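Local coordinates for protein ferulic acid esterase, AmCE1/Fae1A (Anaeromyces mucronatus, PDB 5CXX) that probably hydrolyses feruloyl esters, as a fungal ferulic acid esterase of the alpha/beta-hydrolase fold that binds ferulic acid, at residues Ile81-Lys92 and Phe262-Ala272. Sequence-based numbering, arbitrary orientation.
Sequences IPTNLLKEGRAK and FYNFIQTTFGA
Arg90 NH1 donates two hydrogen bonds to residues of 262-272, one to Gln267 OE1 (3.1 Å, nearly straight at 167°) and one to Tyr263 OH (3.1 Å). Both acceptors lie near the guanidinium plane, but NH1 sits above the amide plane of Gln267. Bends at chi2 and chi3 bring the guanidinium here, and Leu85 CD2 covers one of its faces. At its edge, Glu88 OE1 forms a salt bridge with Arg90 NH2 (2.7 Å), and a water links Arg90 NE to Gln267 OE1. Gln267 NE2 lies over the Tyr263 ring and bonds to Tyr263 O, which fixes the amide.

The neighbouring contacts are apolar. Ile266 CG2 touches both Leu85 CD1 and Ala91 CB, at 3.8 Å from each. Ile81 CD1 meets the edge of the Phe262 ring, and Pro82 CG touches CE2 of the same ring. Past Ala91, Lys92 NZ donates to Phe270 O (2.7 Å). One water bridges Lys92 N, Ile266 O, Thr269 O and Thr269 OG1.

A Schellman motif at Gly89 ends helix 77-87 and leads into Arg90. Segments 81-87 and 262-266 cross at -48°. Helix 77-87 packs on helix 255-266, whose Phe262 and Phe265 touch the central sheet of the alpha/beta-hydrolase fold.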
ATOM      1  N   ILE A  81       6.949   2.900  12.562  1.00 18.09           N
ATOM      2  CA  ILE A  81       6.793   4.255  12.012  1.00 18.93           C
ATOM      3  C   ILE A  81       5.514   4.984  12.462  1.00 19.99           C
ATOM      4  O   ILE A  81       5.605   6.149  12.920  1.00 20.62           O
ATOM      5  CB  ILE A  81       6.876   4.192  10.451  1.00 19.76           C
ATOM      6  CG1 ILE A  81       8.367   4.110  10.037  1.00 20.44           C
ATOM      7  CG2 ILE A  81       6.182   5.435   9.803  1.00 19.06           C
ATOM      8  CD1 ILE A  81       8.576   3.824   8.501  1.00 20.27           C
ATOM      9  N   PRO A  82       4.338   4.321  12.395  1.00 19.61           N
ATOM     10  CA  PRO A  82       3.148   5.128  12.782  1.00 22.15           C
ATOM     11  C   PRO A  82       3.144   5.470  14.266  1.00 20.97           C
ATOM     12  O   PRO A  82       2.762   6.603  14.613  1.00 21.20           O
ATOM     13  CB  PRO A  82       1.955   4.218  12.424  1.00 21.23           C
ATOM     14  CG  PRO A  82       2.519   3.287  11.322  1.00 21.77           C
ATOM     15  CD  PRO A  82       3.981   3.021  11.749  1.00 19.32           C
ATOM     16  N   THR A  83       3.611   4.570  15.134  1.00 21.16           N
ATOM     17  CA  THR A  83       3.719   4.890  16.577  1.00 22.12           C
ATOM     18  C   THR A  83       4.738   5.980  16.855  1.00 20.73           C
ATOM     19  O   THR A  83       4.504   6.897  17.625  1.00 23.79           O
ATOM     20  CB  THR A  83       4.065   3.588  17.361  1.00 22.05           C
ATOM     21  OG1 THR A  83       2.898   2.781  17.335  1.00 24.98           O
ATOM     22  CG2 THR A  83       4.471   3.893  18.833  1.00 24.33           C
ATOM     23  N   ASN A  84       5.892   5.869  16.213  1.00 21.57           N
ATOM     24  CA  ASN A  84       6.953   6.829  16.480  1.00 22.25           C
ATOM     25  C   ASN A  84       6.547   8.209  15.968  1.00 23.74           C
ATOM     26  O   ASN A  84       6.897   9.211  16.603  1.00 26.25           O
ATOM     27  CB  ASN A  84       8.271   6.360  15.845  1.00 21.86           C
ATOM     28  CG  ASN A  84       8.902   5.210  16.645  1.00 22.72           C
ATOM     29  OD1 ASN A  84       8.665   5.092  17.874  1.00 23.14           O
ATOM     30  ND2 ASN A  84       9.730   4.393  15.988  1.00 21.94           N
ATOM     31  N   LEU A  85       5.819   8.257  14.846  1.00 21.71           N
ATOM     32  CA  LEU A  85       5.293   9.570  14.392  1.00 21.28           C
ATOM     33  C   LEU A  85       4.201  10.058  15.321  1.00 25.46           C
ATOM     34  O   LEU A  85       4.127  11.269  15.631  1.00 27.02           O
ATOM     35  CB  LEU A  85       4.777   9.483  12.947  1.00 21.00           C
ATOM     36  CG  LEU A  85       5.848   9.346  11.864  1.00 23.15           C
ATOM     37  CD1 LEU A  85       5.226   8.926  10.490  1.00 22.06           C
ATOM     38  CD2 LEU A  85       6.658  10.681  11.754  1.00 24.01           C
ATOM     39  N   LEU A  86       3.336   9.143  15.765  1.00 23.73           N
ATOM     40  CA  LEU A  86       2.242   9.545  16.682  1.00 24.99           C
ATOM     41  C   LEU A  86       2.777  10.223  17.939  1.00 29.22           C
ATOM     42  O   LEU A  86       2.221  11.223  18.455  1.00 30.09           O
ATOM     43  CB  LEU A  86       1.402   8.279  17.030  1.00 23.74           C
ATOM     44  CG  LEU A  86       0.387   8.509  18.161  1.00 27.09           C
ATOM     45  CD1 LEU A  86      -0.680   9.511  17.705  1.00 29.76           C
ATOM     46  CD2 LEU A  86      -0.243   7.121  18.451  1.00 27.64           C
ATOM     47  N   LYS A  87       3.861   9.675  18.459  1.00 28.55           N
ATOM     48  CA  LYS A  87       4.451  10.163  19.727  1.00 31.68           C
ATOM     49  C   LYS A  87       4.956  11.598  19.577  1.00 32.60           C
ATOM     50  O   LYS A  87       5.061  12.323  20.574  1.00 34.63           O
ATOM     51  CB  LYS A  87       5.598   9.236  20.176  1.00 32.14           C
ATOM     52  CG  LYS A  87       5.223   8.005  21.038  1.00 46.97           C
ATOM     53  CD  LYS A  87       3.957   8.182  21.926  1.00 68.03           C
ATOM     54  CE  LYS A  87       3.814   7.132  23.082  1.00 67.90           C
ATOM     55  NZ  LYS A  87       5.044   6.743  23.866  1.00 68.38           N
ATOM     56  N   GLU A  88       5.244  12.018  18.343  1.00 31.48           N
ATOM     57  CA  GLU A  88       5.681  13.384  18.057  1.00 31.26           C
ATOM     58  C   GLU A  88       4.538  14.252  17.514  1.00 31.65           C
ATOM     59  O   GLU A  88       4.730  15.435  17.146  1.00 34.09           O
ATOM     60  CB  GLU A  88       6.841  13.356  17.098  1.00 35.71           C
ATOM     61  CG  GLU A  88       8.051  12.704  17.708  1.00 42.51           C
ATOM     62  CD  GLU A  88       9.243  12.775  16.818  1.00 45.33           C
ATOM     63  OE1 GLU A  88       9.113  13.312  15.707  1.00 50.83           O
ATOM     64  OE2 GLU A  88      10.310  12.294  17.224  1.00 50.09           O
ATOM     65  N   GLY A  89       3.323  13.722  17.577  1.00 32.60           N
ATOM     66  CA  GLY A  89       2.175  14.443  17.063  1.00 33.06           C
ATOM     67  C   GLY A  89       2.196  14.581  15.551  1.00 31.78           C
ATOM     68  O   GLY A  89       1.537  15.491  15.034  1.00 31.57           O
ATOM     69  N   ARG A  90       2.866  13.642  14.851  1.00 27.70           N
ATOM     70  CA  ARG A  90       3.005  13.719  13.398  1.00 28.41           C
ATOM     71  C   ARG A  90       2.228  12.648  12.627  1.00 24.69           C
ATOM     72  O   ARG A  90       2.399  12.534  11.424  1.00 27.40           O
ATOM     73  CB  ARG A  90       4.479  13.625  12.989  1.00 30.86           C
ATOM     74  CG  ARG A  90       5.370  14.426  13.934  1.00 41.89           C
ATOM     75  CD  ARG A  90       6.423  15.194  13.328  1.00 38.72           C
ATOM     76  NE  ARG A  90       7.072  14.700  12.105  1.00 44.21           N
ATOM     77  CZ  ARG A  90       8.266  14.115  12.003  1.00 43.53           C
ATOM     78  NH1 ARG A  90       8.749  13.814  10.809  1.00 42.09           N
ATOM     79  NH2 ARG A  90       8.992  13.844  13.063  1.00 47.47           N
ATOM     80  N   ALA A  91       1.421  11.859  13.335  1.00 25.49           N
ATOM     81  CA  ALA A  91       0.525  10.927  12.679  1.00 23.35           C
ATOM     82  C   ALA A  91      -0.698  10.778  13.542  1.00 25.57           C
ATOM     83  O   ALA A  91      -0.644  11.129  14.732  1.00 27.68           O
ATOM     84  CB  ALA A  91       1.218   9.538  12.463  1.00 21.16           C
ATOM     85  N   LYS A  92      -1.777  10.263  12.946  1.00 24.08           N
ATOM     86  CA  LYS A  92      -2.990   9.944  13.703  1.00 25.05           C
ATOM     87  C   LYS A  92      -2.948   8.493  14.190  1.00 23.76           C
ATOM     88  O   LYS A  92      -2.306   7.630  13.534  1.00 24.66           O
ATOM     89  CB  LYS A  92      -4.216  10.134  12.819  1.00 26.59           C
ATOM     90  CG  LYS A  92      -4.356  11.555  12.238  1.00 28.24           C
ATOM     91  CD  LYS A  92      -4.575  12.528  13.383  1.00 33.60           C
ATOM     92  CE  LYS A  92      -5.039  13.897  12.849  1.00 43.08           C
ATOM     93  NZ  LYS A  92      -6.320  13.692  12.105  1.00 49.04           N
ATOM     94  N   PHE A 262       6.994   4.713   3.409  1.00 17.28           N
ATOM     95  CA  PHE A 262       5.979   4.644   4.466  1.00 16.73           C
ATOM     96  C   PHE A 262       6.091   5.790   5.461  1.00 17.75           C
ATOM     97  O   PHE A 262       5.088   6.363   5.946  1.00 19.54           O
ATOM     98  CB  PHE A 262       6.128   3.303   5.188  1.00 17.72           C
ATOM     99  CG  PHE A 262       4.911   2.886   5.980  1.00 16.85           C
ATOM    100  CD1 PHE A 262       3.635   2.821   5.377  1.00 17.47           C
ATOM    101  CD2 PHE A 262       5.068   2.448   7.305  1.00 16.80           C
ATOM    102  CE1 PHE A 262       2.509   2.392   6.113  1.00 16.31           C
ATOM    103  CE2 PHE A 262       3.955   2.010   8.032  1.00 16.48           C
ATOM    104  CZ  PHE A 262       2.696   1.970   7.439  1.00 16.49           C
ATOM    105  N   TYR A 263       7.335   6.161   5.794  1.00 17.89           N
ATOM    106  CA  TYR A 263       7.582   7.307   6.684  1.00 20.78           C
ATOM    107  C   TYR A 263       6.982   8.599   6.127  1.00 19.09           C
ATOM    108  O   TYR A 263       6.283   9.334   6.858  1.00 19.87           O
ATOM    109  CB  TYR A 263       9.106   7.458   6.855  1.00 19.68           C
ATOM    110  CG  TYR A 263       9.574   8.701   7.593  1.00 21.02           C
ATOM    111  CD1 TYR A 263       9.321   8.874   8.955  1.00 21.56           C
ATOM    112  CD2 TYR A 263      10.308   9.701   6.912  1.00 22.21           C
ATOM    113  CE1 TYR A 263       9.784   9.973   9.653  1.00 23.46           C
ATOM    114  CE2 TYR A 263      10.787  10.824   7.620  1.00 23.97           C
ATOM    115  CZ  TYR A 263      10.511  10.944   8.982  1.00 26.63           C
ATOM    116  OH  TYR A 263      10.998  12.040   9.666  1.00 29.35           O
ATOM    117  N   ASN A 264       7.254   8.916   4.847  1.00 18.81           N
ATOM    118  CA  ASN A 264       6.613  10.118   4.308  1.00 18.65           C
ATOM    119  C   ASN A 264       5.100   9.972   4.170  1.00 18.27           C
ATOM    120  O   ASN A 264       4.342  10.924   4.453  1.00 21.43           O
ATOM    121  CB  ASN A 264       7.264  10.427   2.951  1.00 20.95           C
ATOM    122  CG  ASN A 264       8.624  11.061   3.098  1.00 21.89           C
ATOM    123  OD1 ASN A 264       8.714  12.269   3.358  1.00 22.31           O
ATOM    124  ND2 ASN A 264       9.679  10.270   2.924  1.00 21.72           N
ATOM    125  N   PHE A 265       4.638   8.792   3.766  1.00 18.85           N
ATOM    126  CA  PHE A 265       3.219   8.611   3.577  1.00 18.71           C
ATOM    127  C   PHE A 265       2.403   8.804   4.853  1.00 18.49           C
ATOM    128  O   PHE A 265       1.365   9.463   4.871  1.00 20.58           O
ATOM    129  CB  PHE A 265       2.999   7.220   2.976  1.00 19.04           C
ATOM    130  CG  PHE A 265       1.549   6.893   2.614  1.00 17.15           C
ATOM    131  CD1 PHE A 265       0.875   7.636   1.619  1.00 18.25           C
ATOM    132  CD2 PHE A 265       0.904   5.850   3.254  1.00 17.77           C
ATOM    133  CE1 PHE A 265      -0.454   7.274   1.259  1.00 18.04           C
ATOM    134  CE2 PHE A 265      -0.420   5.519   2.941  1.00 18.17           C
ATOM    135  CZ  PHE A 265      -1.087   6.212   1.942  1.00 19.34           C
ATOM    136  N   ILE A 266       2.869   8.187   5.948  1.00 19.36           N
ATOM    137  CA  ILE A 266       2.072   8.197   7.190  1.00 18.23           C
ATOM    138  C   ILE A 266       2.057   9.588   7.831  1.00 22.24           C
ATOM    139  O   ILE A 266       1.178   9.927   8.614  1.00 24.17           O
ATOM    140  CB  ILE A 266       2.622   7.104   8.155  1.00 19.61           C
ATOM    141  CG1 ILE A 266       2.325   5.722   7.557  1.00 19.78           C
ATOM    142  CG2 ILE A 266       1.987   7.228   9.585  1.00 21.84           C
ATOM    143  CD1 ILE A 266       0.833   5.319   7.472  1.00 19.04           C
ATOM    144  N   GLN A 267       3.039  10.419   7.461  1.00 20.26           N
ATOM    145  CA  GLN A 267       2.977  11.807   7.881  1.00 22.60           C
ATOM    146  C   GLN A 267       1.840  12.585   7.217  1.00 24.12           C
ATOM    147  O   GLN A 267       1.496  13.688   7.681  1.00 25.25           O
ATOM    148  CB  GLN A 267       4.290  12.513   7.551  1.00 21.93           C
ATOM    149  CG  GLN A 267       5.388  12.168   8.525  1.00 23.98           C
ATOM    150  CD  GLN A 267       6.670  12.840   8.145  1.00 26.06           C
ATOM    151  OE1 GLN A 267       6.840  14.059   8.345  1.00 27.60           O
ATOM    152  NE2 GLN A 267       7.570  12.093   7.534  1.00 24.12           N
ATOM    153  N   THR A 268       1.292  12.050   6.131  1.00 23.59           N
ATOM    154  CA  THR A 268       0.237  12.793   5.411  1.00 23.44           C
ATOM    155  C   THR A 268      -1.167  12.241   5.654  1.00 24.33           C
ATOM    156  O   THR A 268      -2.159  12.899   5.341  1.00 27.87           O
ATOM    157  CB  THR A 268       0.459  12.782   3.902  1.00 23.34           C
ATOM    158  OG1 THR A 268       0.130  11.499   3.354  1.00 24.31           O
ATOM    159  CG2 THR A 268       1.878  13.217   3.521  1.00 27.10           C
ATOM    160  N   THR A 269      -1.259  11.019   6.151  1.00 23.13           N
ATOM    161  CA  THR A 269      -2.575  10.380   6.137  1.00 23.08           C
ATOM    162  C   THR A 269      -3.511  10.959   7.186  1.00 26.11           C
ATOM    163  O   THR A 269      -3.094  11.356   8.297  1.00 24.91           O
ATOM    164  CB  THR A 269      -2.455   8.846   6.339  1.00 24.08           C
ATOM    165  OG1 THR A 269      -1.527   8.557   7.389  1.00 23.29           O
ATOM    166  CG2 THR A 269      -1.915   8.179   5.060  1.00 22.96           C
ATOM    167  N   PHE A 270      -4.809  10.972   6.850  1.00 23.72           N
ATOM    168  CA  PHE A 270      -5.877  11.253   7.803  1.00 21.78           C
ATOM    169  C   PHE A 270      -5.773  12.630   8.458  1.00 24.94           C
ATOM    170  O   PHE A 270      -6.121  12.797   9.614  1.00 27.16           O
ATOM    171  CB  PHE A 270      -5.912  10.175   8.883  1.00 22.37           C
ATOM    172  CG  PHE A 270      -5.779   8.776   8.320  1.00 23.25           C
ATOM    173  CD1 PHE A 270      -6.547   8.359   7.258  1.00 21.99           C
ATOM    174  CD2 PHE A 270      -4.888   7.883   8.899  1.00 21.21           C
ATOM    175  CE1 PHE A 270      -6.389   7.049   6.734  1.00 22.14           C
ATOM    176  CE2 PHE A 270      -4.749   6.545   8.422  1.00 22.71           C
ATOM    177  CZ  PHE A 270      -5.508   6.142   7.320  1.00 23.53           C
ATOM    178  N   GLY A 271      -5.348  13.612   7.684  1.00 28.52           N
ATOM    179  CA  GLY A 271      -5.345  14.968   8.174  1.00 31.44           C
ATOM    180  C   GLY A 271      -4.235  15.293   9.167  1.00 33.99           C
ATOM    181  O   GLY A 271      -4.312  16.309   9.861  1.00 35.21           O
ATOM    182  N   ALA A 272      -3.193  14.465   9.222  1.00 30.00           N
ATOM    183  CA  ALA A 272      -2.094  14.672  10.187  1.00 32.91           C
ATOM    184  C   ALA A 272      -1.394  15.998  10.030  1.00 37.60           C
ATOM    185  O   ALA A 272      -0.824  16.489  11.006  1.00 37.09           O
ATOM    186  CB  ALA A 272      -1.040  13.525  10.055  1.00 29.89           C
TER
HETATM  187  O   HOH W   1      -0.631  14.942  13.317  1.00 45.92           O
HETATM  188  O   HOH W   2       2.621  14.842   9.932  1.00 26.57           O
HETATM  189  O   HOH W   3       5.234  15.602   9.909  1.00 33.30           O
HETATM  190  O   HOH W   4      -1.436   9.855   9.965  1.00 24.76           O